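Side-chain contacts in phosphatidylglycerophosphatase B (Bacillus subtilis, PDB 6FMX), which dephosphorylates phosphatidylglycerophosphate to phosphatidylglycerol in the cell membrane and also hydrolyses undecaprenyl pyrophosphate, helping to supply the lipid carrier undecaprenyl phosphate: residues G67-G72 and G181-Y186; L55-W60 and A126-E131; I151-V156 and G211-I216. All blocks are in the same frame, centred on the assembly; numbering follows the deposited sequence.

Interaction 1: residues G67-G72 and G181-Y186; sequences GITHLG and GISRVY. With OLC ((2R)-2,3-dihydroxypropyl (9Z)-octadec-9-enoate), chain B; WO4 (tungstate(VI)ion), chain G.
The polar part of this contact turns on one hydroxyl, T69 OG1, which is held by two residues of helix 166-186. R184 NH1 donates to it over 2.7 Å, with an N-H...O angle of 158° and the oxygen lying close to the guanidinium plane. T69 OG1 in turn gives its proton to S183 OG, 2.9 Å away, and S183 OG is also hydrogen-bonded to the carbonyl of V180 one turn back in its own helix. With OG1 anti to the backbone N (chi1 -154°), the threonine hydroxyl reaches across to the serine and arginine, and its side chain crosses that of R184 at about a right angle.

Apolar packing is slight: I68 CG2 rests 4.0 Å from S183 CB, beside the hydroxyl pair.

The ionic side belongs to R184. Bent at chi2 and chi3, its chain folds back so that one edge of the guanidinium meets T69 while NH2 donates to tungstate O1 over 2.9 Å; NE adds a weak bond of 3.1 Å to tungstate O4. T69 is therefore a second-shell residue that helps fix the rotation of a first-shell one. Facing elsewhere, H70 NE2 donates to O23 of a bound monoolein at 2.7 Å.

K115, R122, S138 and the backbone N atoms of G139 and H140 complete the grip on the oxyanion, and R184 also touches H190, the probable nucleophile. This is the phosphate pocket of the PAP2 phosphatases, built from the three phosphatase sequence motifs, with tungstate sitting where the substrate phosphate would probably bind.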
loop_
_atom_site.group_PDB
_atom_site.type_symbol
_atom_site.label_atom_id
_atom_site.label_comp_id
_atom_site.label_asym_id
_atom_site.label_seq_id
_atom_site.Cartn_x
_atom_site.Cartn_y
_atom_site.Cartn_z
ATOM N N GLY A 67 -14.028 5.863 -5.156
ATOM C CA GLY A 67 -13.612 4.972 -6.225
ATOM C C GLY A 67 -12.117 4.701 -6.198
ATOM O O GLY A 67 -11.681 3.555 -6.322
ATOM N N ILE A 68 -11.318 5.756 -6.023
ATOM C CA ILE A 68 -9.869 5.600 -5.929
ATOM C C ILE A 68 -9.504 4.663 -4.787
ATOM O O ILE A 68 -8.644 3.783 -4.932
ATOM C CB ILE A 68 -9.202 6.977 -5.753
ATOM C CG1 ILE A 68 -9.205 7.753 -7.065
ATOM C CG2 ILE A 68 -7.779 6.843 -5.185
ATOM C CD1 ILE A 68 -8.697 9.167 -6.900
ATOM N N THR A 69 -10.151 4.833 -3.635
ATOM C CA THR A 69 -9.735 4.091 -2.457
ATOM C C THR A 69 -9.954 2.592 -2.629
ATOM O O THR A 69 -9.218 1.795 -2.028
ATOM C CB THR A 69 -10.466 4.629 -1.221
ATOM O OG1 THR A 69 -9.669 4.357 -0.072
ATOM C CG2 THR A 69 -11.821 3.953 -1.032
ATOM N N HIS A 70 -10.896 2.197 -3.494
ATOM C CA HIS A 70 -11.163 0.782 -3.727
ATOM C C HIS A 70 -9.974 0.082 -4.372
ATOM O O HIS A 70 -9.831 -1.137 -4.230
ATOM C CB HIS A 70 -12.416 0.620 -4.594
ATOM C CG HIS A 70 -12.909 -0.793 -4.691
ATOM N ND1 HIS A 70 -13.332 -1.513 -3.593
ATOM C CD2 HIS A 70 -13.045 -1.619 -5.756
ATOM C CE1 HIS A 70 -13.705 -2.721 -3.977
ATOM N NE2 HIS A 70 -13.542 -2.810 -5.285
ATOM N N LEU A 71 -9.120 0.823 -5.083
ATOM C CA LEU A 71 -7.904 0.233 -5.636
ATOM C C LEU A 71 -6.975 -0.289 -4.548
ATOM O O LEU A 71 -6.113 -1.132 -4.835
ATOM C CB LEU A 71 -7.164 1.253 -6.503
ATOM C CG LEU A 71 -7.974 1.854 -7.651
ATOM C CD1 LEU A 71 -7.288 3.104 -8.175
ATOM C CD2 LEU A 71 -8.180 0.839 -8.765
ATOM N N GLY A 72 -7.127 0.181 -3.312
ATOM C CA GLY A 72 -6.356 -0.305 -2.190
ATOM C C GLY A 72 -7.048 -1.346 -1.342
ATOM O O GLY A 72 -6.453 -1.837 -0.375
ATOM N N GLY A 181 -3.344 6.196 -0.738
ATOM C CA GLY A 181 -3.019 6.778 0.557
ATOM C C GLY A 181 -3.667 8.136 0.772
ATOM O O GLY A 181 -4.200 8.420 1.846
ATOM N N ILE A 182 -3.617 9.001 -0.246
ATOM C CA ILE A 182 -4.253 10.316 -0.139
ATOM C C ILE A 182 -5.735 10.156 0.173
ATOM O O ILE A 182 -6.302 10.888 0.995
ATOM C CB ILE A 182 -4.049 11.126 -1.434
ATOM C CG1 ILE A 182 -2.607 11.616 -1.572
ATOM C CG2 ILE A 182 -5.026 12.299 -1.503
ATOM C CD1 ILE A 182 -2.319 12.143 -2.987
ATOM N N SER A 183 -6.370 9.174 -0.472
ATOM C CA SER A 183 -7.805 8.958 -0.320
ATOM C C SER A 183 -8.172 8.546 1.100
ATOM O O SER A 183 -9.242 8.915 1.583
ATOM C CB SER A 183 -8.284 7.906 -1.328
ATOM O OG SER A 183 -8.006 6.585 -0.880
ATOM N N ARG A 184 -7.306 7.795 1.795
ATOM C CA ARG A 184 -7.620 7.436 3.177
ATOM C C ARG A 184 -7.625 8.657 4.084
ATOM O O ARG A 184 -8.415 8.723 5.033
ATOM C CB ARG A 184 -6.631 6.397 3.720
ATOM C CG ARG A 184 -6.373 5.213 2.786
ATOM C CD ARG A 184 -7.689 4.546 2.399
ATOM N NE ARG A 184 -8.297 3.821 3.510
ATOM C CZ ARG A 184 -9.535 3.334 3.491
ATOM N NH1 ARG A 184 -10.306 3.503 2.424
ATOM N NH2 ARG A 184 -10.006 2.681 4.542
ATOM N N VAL A 185 -6.754 9.629 3.817
ATOM C CA VAL A 185 -6.767 10.852 4.608
ATOM C C VAL A 185 -7.939 11.733 4.193
ATOM O O VAL A 185 -8.663 12.266 5.042
ATOM C CB VAL A 185 -5.426 11.594 4.481
ATOM C CG1 VAL A 185 -5.459 12.854 5.318
ATOM C CG2 VAL A 185 -4.260 10.676 4.915
ATOM N N TYR A 186 -8.153 11.880 2.883
ATOM C CA TYR A 186 -9.303 12.624 2.368
ATOM C C TYR A 186 -10.616 12.109 2.950
ATOM O O TYR A 186 -11.482 12.895 3.359
ATOM C CB TYR A 186 -9.337 12.535 0.834
ATOM C CG TYR A 186 -10.518 13.258 0.207
ATOM C CD1 TYR A 186 -11.778 12.676 0.171
ATOM C CD2 TYR A 186 -10.365 14.514 -0.367
ATOM C CE1 TYR A 186 -12.861 13.332 -0.384
ATOM C CE2 TYR A 186 -11.450 15.178 -0.945
ATOM C CZ TYR A 186 -12.691 14.575 -0.945
ATOM O OH TYR A 186 -13.781 15.213 -1.495
HETATM C C18 OLC B . -0.699 -11.104 -20.431
HETATM C C10 OLC B . -4.922 -6.279 -16.615
HETATM C C9 OLC B . -6.023 -5.800 -16.067
HETATM C C17 OLC B . -1.466 -11.658 -19.230
HETATM C C11 OLC B . -4.422 -7.693 -16.315
HETATM C C8 OLC B . -6.851 -6.639 -15.097
HETATM C C24 OLC B . -15.095 -7.148 -4.923
HETATM C C16 OLC B . -0.904 -11.116 -17.913
HETATM C C12 OLC B . -5.088 -8.708 -17.251
HETATM C C7 OLC B . -8.151 -5.923 -14.745
HETATM C C15 OLC B . -1.595 -9.806 -17.545
HETATM C C13 OLC B . -4.035 -9.540 -17.982
HETATM C C6 OLC B . -8.936 -6.802 -13.774
HETATM C C14 OLC B . -3.000 -10.069 -16.997
HETATM C C5 OLC B . -9.814 -5.934 -12.871
HETATM C C4 OLC B . -9.662 -6.387 -11.417
HETATM C C3 OLC B . -10.905 -7.144 -10.953
HETATM C C2 OLC B . -10.964 -7.130 -9.427
HETATM C C21 OLC B . -13.757 -7.539 -7.010
HETATM C C1 OLC B . -12.339 -7.577 -8.926
HETATM C C22 OLC B . -14.602 -6.533 -6.228
HETATM O O19 OLC B . -12.831 -8.564 -9.356
HETATM O O25 OLC B . -15.186 -6.153 -3.935
HETATM O O23 OLC B . -13.822 -5.411 -5.930
HETATM O O20 OLC B . -13.019 -6.821 -7.961
HETATM W W WO4 G . -7.708 0.596 6.504
HETATM O O1 WO4 G . -9.300 1.705 7.128
HETATM O O2 WO4 G . -6.471 0.154 8.052
HETATM O O3 WO4 G . -8.386 -1.201 5.826
HETATM O O4 WO4 G . -6.696 1.687 5.158
#

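Interaction 2: residues L55-W60 and A126-E131; sequences LIRQPW and APLVHE
Two loops on what is probably the extracellular side meet here: the link ahead of helix 59-70, which carries R57, and the long connection between helices 96-118 and 139-158, which carries A126 and L128. R57 points the NH1/NH2 edge of its guanidinium at a single backbone oxygen. NH2 donates to A126 O at 2.8 Å and NH1 to the same A126 O at 3.0 Å, in a forked grip with the acceptor near the guanidinium plane. The two bonds use the carbonyl differently: NH1 comes in the carbonyl plane on a lone pair, whereas NH2 is tilted 27° from it. A chain extended from CG to NE (chi2 178°) carries the group across to the far loop.

Within the PAP2 fold this connection joins the first phosphatase motif to the second, and a further bond from R57 NH2 to Y186 O brings the end of helix 166-186, in the third motif, into the same junction. L128 approaches from the opposite direction and lays CD1 over the centre of one guanidinium face, 3.6 Å from R57 CZ. A126 CB, close by, sits 3.6 Å from R57 NH1. L128 also pairs through its backbone with L187, just past that helix.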
loop_
_atom_site.group_PDB
_atom_site.type_symbol
_atom_site.label_atom_id
_atom_site.label_comp_id
_atom_site.label_asym_id
_atom_site.label_seq_id
_atom_site.Cartn_x
_atom_site.Cartn_y
_atom_site.Cartn_z
ATOM N N LEU A 55 -11.696 20.440 4.344
ATOM C CA LEU A 55 -11.959 21.731 3.709
ATOM C C LEU A 55 -11.912 21.667 2.192
ATOM O O LEU A 55 -12.520 22.512 1.531
ATOM C CB LEU A 55 -10.955 22.774 4.199
ATOM C CG LEU A 55 -11.002 23.087 5.694
ATOM C CD1 LEU A 55 -10.228 24.359 5.997
ATOM C CD2 LEU A 55 -12.435 23.189 6.203
ATOM N N ILE A 56 -11.192 20.697 1.624
ATOM C CA ILE A 56 -11.113 20.559 0.174
ATOM C C ILE A 56 -12.257 19.724 -0.382
ATOM O O ILE A 56 -12.448 19.685 -1.606
ATOM C CB ILE A 56 -9.749 19.951 -0.223
ATOM C CG1 ILE A 56 -9.430 20.186 -1.708
ATOM C CG2 ILE A 56 -9.659 18.471 0.165
ATOM C CD1 ILE A 56 -9.715 21.593 -2.227
ATOM N N ARG A 57 -13.037 19.073 0.474
ATOM C CA ARG A 57 -14.038 18.132 -0.002
ATOM C C ARG A 57 -15.106 18.824 -0.837
ATOM O O ARG A 57 -15.495 19.964 -0.567
ATOM C CB ARG A 57 -14.696 17.414 1.176
ATOM C CG ARG A 57 -13.838 16.339 1.814
ATOM C CD ARG A 57 -14.563 15.735 2.998
ATOM N NE ARG A 57 -13.732 14.799 3.751
ATOM C CZ ARG A 57 -14.158 14.156 4.828
ATOM N NH1 ARG A 57 -15.394 14.371 5.271
ATOM N NH2 ARG A 57 -13.357 13.320 5.477
ATOM N N GLN A 58 -15.555 18.120 -1.867
ATOM C CA GLN A 58 -16.795 18.346 -2.585
ATOM C C GLN A 58 -17.475 17.008 -2.768
ATOM O O GLN A 58 -16.805 15.962 -2.799
ATOM C CB GLN A 58 -16.549 19.010 -3.951
ATOM C CG GLN A 58 -15.926 20.404 -3.884
ATOM C CD GLN A 58 -16.831 21.431 -3.217
ATOM O OE1 GLN A 58 -18.056 21.308 -3.245
ATOM N NE2 GLN A 58 -16.228 22.456 -2.632
ATOM N N PRO A 59 -18.810 16.978 -2.854
ATOM C CA PRO A 59 -19.499 15.692 -3.034
ATOM C C PRO A 59 -19.056 14.930 -4.273
ATOM O O PRO A 59 -18.895 13.703 -4.205
ATOM C CB PRO A 59 -20.975 16.101 -3.104
ATOM C CG PRO A 59 -21.043 17.310 -2.248
ATOM C CD PRO A 59 -19.755 18.058 -2.502
ATOM N N TRP A 60 -18.854 15.610 -5.407
ATOM C CA TRP A 60 -18.336 14.907 -6.578
ATOM C C TRP A 60 -16.979 14.279 -6.280
ATOM O O TRP A 60 -16.728 13.121 -6.638
ATOM C CB TRP A 60 -18.253 15.851 -7.780
ATOM C CG TRP A 60 -17.175 16.908 -7.740
ATOM C CD1 TRP A 60 -17.310 18.189 -7.315
ATOM C CD2 TRP A 60 -15.818 16.778 -8.194
ATOM N NE1 TRP A 60 -16.122 18.866 -7.452
ATOM C CE2 TRP A 60 -15.190 18.019 -7.991
ATOM C CE3 TRP A 60 -15.075 15.729 -8.739
ATOM C CZ2 TRP A 60 -13.850 18.243 -8.315
ATOM C CZ3 TRP A 60 -13.750 15.949 -9.061
ATOM C CH2 TRP A 60 -13.147 17.197 -8.846
ATOM N N ALA A 126 -14.793 12.924 10.730
ATOM C CA ALA A 126 -15.647 13.073 9.565
ATOM C C ALA A 126 -15.435 11.946 8.566
ATOM O O ALA A 126 -15.148 12.214 7.392
ATOM C CB ALA A 126 -15.374 14.420 8.897
ATOM N N PRO A 127 -15.593 10.687 8.962
ATOM C CA PRO A 127 -15.318 9.595 8.022
ATOM C C PRO A 127 -16.360 9.573 6.917
ATOM O O PRO A 127 -17.540 9.838 7.151
ATOM C CB PRO A 127 -15.410 8.342 8.897
ATOM C CG PRO A 127 -16.411 8.727 9.957
ATOM C CD PRO A 127 -16.205 10.198 10.212
ATOM N N LEU A 128 -15.917 9.259 5.701
ATOM C CA LEU A 128 -16.840 9.073 4.593
ATOM C C LEU A 128 -17.014 7.609 4.223
ATOM O O LEU A 128 -17.866 7.287 3.390
ATOM C CB LEU A 128 -16.365 9.857 3.367
ATOM C CG LEU A 128 -16.523 11.369 3.500
ATOM C CD1 LEU A 128 -15.803 12.082 2.359
ATOM C CD2 LEU A 128 -18.016 11.746 3.561
ATOM N N VAL A 129 -16.229 6.716 4.816
ATOM C CA VAL A 129 -16.343 5.289 4.561
ATOM C C VAL A 129 -16.292 4.555 5.891
ATOM O O VAL A 129 -15.845 5.084 6.913
ATOM C CB VAL A 129 -15.245 4.758 3.606
ATOM C CG1 VAL A 129 -15.519 5.214 2.175
ATOM C CG2 VAL A 129 -13.860 5.182 4.057
ATOM N N HIS A 130 -16.770 3.317 5.865
ATOM C CA HIS A 130 -16.839 2.489 7.056
ATOM C C HIS A 130 -15.490 1.836 7.336
ATOM O O HIS A 130 -14.721 1.529 6.422
ATOM C CB HIS A 130 -17.918 1.418 6.889
ATOM C CG HIS A 130 -17.686 0.187 7.708
ATOM N ND1 HIS A 130 -18.214 0.028 8.972
ATOM C CD2 HIS A 130 -16.992 -0.946 7.444
ATOM C CE1 HIS A 130 -17.849 -1.146 9.455
ATOM N NE2 HIS A 130 -17.106 -1.757 8.548
ATOM N N GLU A 131 -15.208 1.633 8.619
ATOM C CA GLU A 131 -14.031 0.896 9.054
ATOM C C GLU A 131 -14.382 0.142 10.328
ATOM O O GLU A 131 -15.244 0.572 11.097
ATOM C CB GLU A 131 -12.830 1.827 9.288
ATOM C CG GLU A 131 -13.134 3.044 10.165
ATOM C CD GLU A 131 -13.173 2.699 11.640
ATOM O OE1 GLU A 131 -13.810 3.436 12.427
ATOM O OE2 GLU A 131 -12.553 1.673 12.011
#

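Interaction 3: residues I151-V156 and G211-I216; sequences IAYFLV and GFDEKI. With OLC ((2R)-2,3-dihydroxypropyl (9Z)-octadec-9-enoate), chain E.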
loop_
_atom_site.group_PDB
_atom_site.type_symbol
_atom_site.label_atom_id
_atom_site.label_comp_id
_atom_site.label_asym_id
_atom_site.label_seq_id
_atom_site.Cartn_x
_atom_site.Cartn_y
_atom_site.Cartn_z
ATOM N N ILE A 151 3.212 -5.903 -8.736
ATOM C CA ILE A 151 2.619 -6.151 -10.049
ATOM C C ILE A 151 3.492 -5.552 -11.140
ATOM O O ILE A 151 3.781 -6.198 -12.156
ATOM C CB ILE A 151 1.185 -5.592 -10.103
ATOM C CG1 ILE A 151 0.228 -6.482 -9.312
ATOM C CG2 ILE A 151 0.731 -5.429 -11.561
ATOM C CD1 ILE A 151 -1.171 -5.862 -9.115
ATOM N N ALA A 152 3.927 -4.305 -10.941
ATOM C CA ALA A 152 4.815 -3.659 -11.900
ATOM C C ALA A 152 6.070 -4.488 -12.137
ATOM O O ALA A 152 6.501 -4.660 -13.284
ATOM C CB ALA A 152 5.192 -2.261 -11.409
ATOM N N TYR A 153 6.670 -5.006 -11.062
ATOM C CA TYR A 153 7.897 -5.781 -11.214
ATOM C C TYR A 153 7.658 -7.020 -12.064
ATOM O O TYR A 153 8.424 -7.299 -12.995
ATOM C CB TYR A 153 8.459 -6.176 -9.844
ATOM C CG TYR A 153 9.576 -7.196 -9.961
ATOM C CD1 TYR A 153 10.838 -6.809 -10.375
ATOM C CD2 TYR A 153 9.368 -8.537 -9.658
ATOM C CE1 TYR A 153 11.876 -7.730 -10.498
ATOM C CE2 TYR A 153 10.393 -9.467 -9.777
ATOM C CZ TYR A 153 11.641 -9.052 -10.201
ATOM O OH TYR A 153 12.656 -9.963 -10.322
ATOM N N PHE A 154 6.595 -7.771 -11.769
ATOM C CA PHE A 154 6.363 -9.012 -12.494
ATOM C C PHE A 154 5.835 -8.777 -13.905
ATOM O O PHE A 154 6.135 -9.566 -14.807
ATOM C CB PHE A 154 5.416 -9.905 -11.697
ATOM C CG PHE A 154 6.090 -10.608 -10.547
ATOM C CD1 PHE A 154 7.047 -11.576 -10.784
ATOM C CD2 PHE A 154 5.773 -10.286 -9.231
ATOM C CE1 PHE A 154 7.682 -12.221 -9.734
ATOM C CE2 PHE A 154 6.402 -10.929 -8.164
ATOM C CZ PHE A 154 7.356 -11.900 -8.412
ATOM N N LEU A 155 5.078 -7.701 -14.131
ATOM C CA LEU A 155 4.675 -7.379 -15.499
ATOM C C LEU A 155 5.885 -7.047 -16.363
ATOM O O LEU A 155 6.013 -7.551 -17.484
ATOM C CB LEU A 155 3.679 -6.220 -15.517
ATOM C CG LEU A 155 2.269 -6.493 -14.972
ATOM C CD1 LEU A 155 1.405 -5.246 -15.133
ATOM C CD2 LEU A 155 1.621 -7.724 -15.623
ATOM N N VAL A 156 6.782 -6.193 -15.861
ATOM C CA VAL A 156 7.994 -5.862 -16.602
ATOM C C VAL A 156 8.876 -7.099 -16.764
ATOM O O VAL A 156 9.556 -7.255 -17.786
ATOM C CB VAL A 156 8.736 -4.700 -15.903
ATOM C CG1 VAL A 156 10.181 -4.589 -16.375
ATOM C CG2 VAL A 156 8.002 -3.380 -16.140
ATOM N N GLY A 211 13.950 -8.461 -4.357
ATOM C CA GLY A 211 15.316 -8.909 -4.123
ATOM C C GLY A 211 15.451 -10.418 -4.133
ATOM O O GLY A 211 16.426 -10.964 -4.666
ATOM N N PHE A 212 14.477 -11.117 -3.543
ATOM C CA PHE A 212 14.476 -12.575 -3.559
ATOM C C PHE A 212 14.359 -13.114 -4.979
ATOM O O PHE A 212 15.133 -13.980 -5.395
ATOM C CB PHE A 212 13.327 -13.097 -2.702
ATOM C CG PHE A 212 13.112 -14.584 -2.800
ATOM C CD1 PHE A 212 13.931 -15.464 -2.110
ATOM C CD2 PHE A 212 12.083 -15.099 -3.571
ATOM C CE1 PHE A 212 13.724 -16.827 -2.185
ATOM C CE2 PHE A 212 11.877 -16.462 -3.659
ATOM C CZ PHE A 212 12.692 -17.328 -2.964
ATOM N N ASP A 213 13.371 -12.624 -5.726
ATOM C CA ASP A 213 13.141 -13.134 -7.071
ATOM C C ASP A 213 14.361 -12.918 -7.955
ATOM O O ASP A 213 14.714 -13.778 -8.770
ATOM C CB ASP A 213 11.917 -12.453 -7.674
ATOM C CG ASP A 213 11.544 -13.036 -9.008
ATOM O OD1 ASP A 213 11.006 -14.163 -9.018
ATOM O OD2 ASP A 213 11.809 -12.381 -10.038
ATOM N N GLU A 214 15.013 -11.768 -7.814
ATOM C CA GLU A 214 16.191 -11.503 -8.624
ATOM C C GLU A 214 17.362 -12.363 -8.177
ATOM O O GLU A 214 18.140 -12.849 -9.009
ATOM C CB GLU A 214 16.530 -10.018 -8.556
ATOM C CG GLU A 214 15.411 -9.193 -9.167
ATOM C CD GLU A 214 15.743 -7.728 -9.321
ATOM O OE1 GLU A 214 16.101 -7.082 -8.313
ATOM O OE2 GLU A 214 15.622 -7.215 -10.458
ATOM N N LYS A 215 17.479 -12.587 -6.866
ATOM C CA LYS A 215 18.586 -13.374 -6.333
ATOM C C LYS A 215 18.555 -14.807 -6.853
ATOM O O LYS A 215 19.606 -15.398 -7.126
ATOM C CB LYS A 215 18.541 -13.353 -4.801
ATOM C CG LYS A 215 19.645 -14.146 -4.129
ATOM C CD LYS A 215 21.018 -13.730 -4.614
ATOM C CE LYS A 215 22.101 -14.601 -3.964
ATOM N NZ LYS A 215 23.484 -14.135 -4.278
ATOM N N ILE A 216 17.359 -15.391 -6.998
ATOM C CA ILE A 216 17.274 -16.794 -7.400
ATOM C C ILE A 216 17.355 -16.997 -8.903
ATOM O O ILE A 216 17.277 -18.143 -9.361
ATOM C CB ILE A 216 15.990 -17.465 -6.874
ATOM C CG1 ILE A 216 14.752 -16.938 -7.603
ATOM C CG2 ILE A 216 15.876 -17.291 -5.361
ATOM C CD1 ILE A 216 13.462 -17.584 -7.139
HETATM C C18 OLC E . 15.840 -12.587 0.356
HETATM C C10 OLC E . 7.684 -12.471 0.268
HETATM C C9 OLC E . 6.818 -13.155 0.987
HETATM C C17 OLC E . 14.538 -12.256 1.081
HETATM C C11 OLC E . 9.122 -12.276 0.735
HETATM C C8 OLC E . 7.206 -13.794 2.323
HETATM C C24 OLC E . -4.401 -13.304 5.895
HETATM C C16 OLC E . 13.958 -13.544 1.666
HETATM C C12 OLC E . 10.067 -12.923 -0.277
HETATM C C7 OLC E . 6.581 -15.192 2.401
HETATM C C15 OLC E . 12.434 -13.498 1.576
HETATM C C13 OLC E . 10.464 -14.312 0.209
HETATM C C6 OLC E . 5.969 -15.446 3.783
HETATM C C14 OLC E . 11.977 -14.371 0.409
HETATM C C5 OLC E . 4.615 -16.154 3.646
HETATM C C4 OLC E . 3.670 -15.828 4.811
HETATM C C3 OLC E . 2.218 -15.962 4.336
HETATM C C2 OLC E . 1.270 -15.426 5.409
HETATM C C21 OLC E . -2.350 -14.608 5.170
HETATM C C1 OLC E . -0.187 -15.539 4.958
HETATM C C22 OLC E . -2.900 -13.493 6.053
HETATM O O19 OLC E . -0.448 -15.949 3.879
HETATM O O25 OLC E . -4.867 -12.633 7.038
HETATM O O23 OLC E . -2.650 -13.807 7.394
HETATM O O20 OLC E . -1.226 -15.150 5.813
#
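Y153 OH donates to D213 OD2 over 2.6 Å, a short bond that spans two membrane helices whose local axes come no closer than 12.1 Å. The aspartate accepts on its anti lone pair, the one turned away from OD1, and its carboxylate stands nearly upright to the tyrosine ring at 84°. Both side chains leave their helices with CG anti to the backbone N (Y153 chi1 169°, D213 chi1 -174°), which carries them toward each other between the helices.

E214 lies along the CE1 edge of the ring, D213 along the CE2 edge. The glutamate's CG comes within 3.1 Å of Y153 OH, and its OE2 lies 3.8 Å from Y153 CE1. F154 meets the aspartate's second oxygen edge-on, its CE1 3.9 Å from D213 OD1, and carries Y153 CD2 over the centre of one ring face, which limits the room the tyrosine ring has to turn.

Farther out, K157 forms a salt bridge with D213 OD2, and K217 donates to Y153 OH. Y170 of helix 166-186 and F206 of helix 192-215 pack against Y153, while L99 and M100 of helix 96-118 touch F154. An alanine in place of Y153 is likely to leave D213 OD2 without its hydroxyl donor and to open a gap between helices 139-158 and 192-215.

D213 is buried, yet a hydroxyl and a lysine share its OD2, an arrangement that would probably favour the charged carboxylate and tie the helices together near what are probably their cytoplasmic ends by polar bonds rather than by close backbone approach.

Interactions 1 and 3 are buried, whereas interaction 2 lies at the surface on the probable extracellular side. Interactions 1 and 2 both draw on helix 59-70 and touch directly at the end of helix 166-186, with centres about 11 Å apart. Interaction 3 sits across the chain's centre from both, about 26 Å from interaction 1 between centres, toward what are probably the cytoplasmic helix ends. An arginine leads in the first two, but one serves a bound oxyanion as well as a hydroxyl, while the other holds backbone carbonyls of a loop and a helix end. Interaction 3 instead pairs a phenol with a carboxylate between helices, away from the annotated sites.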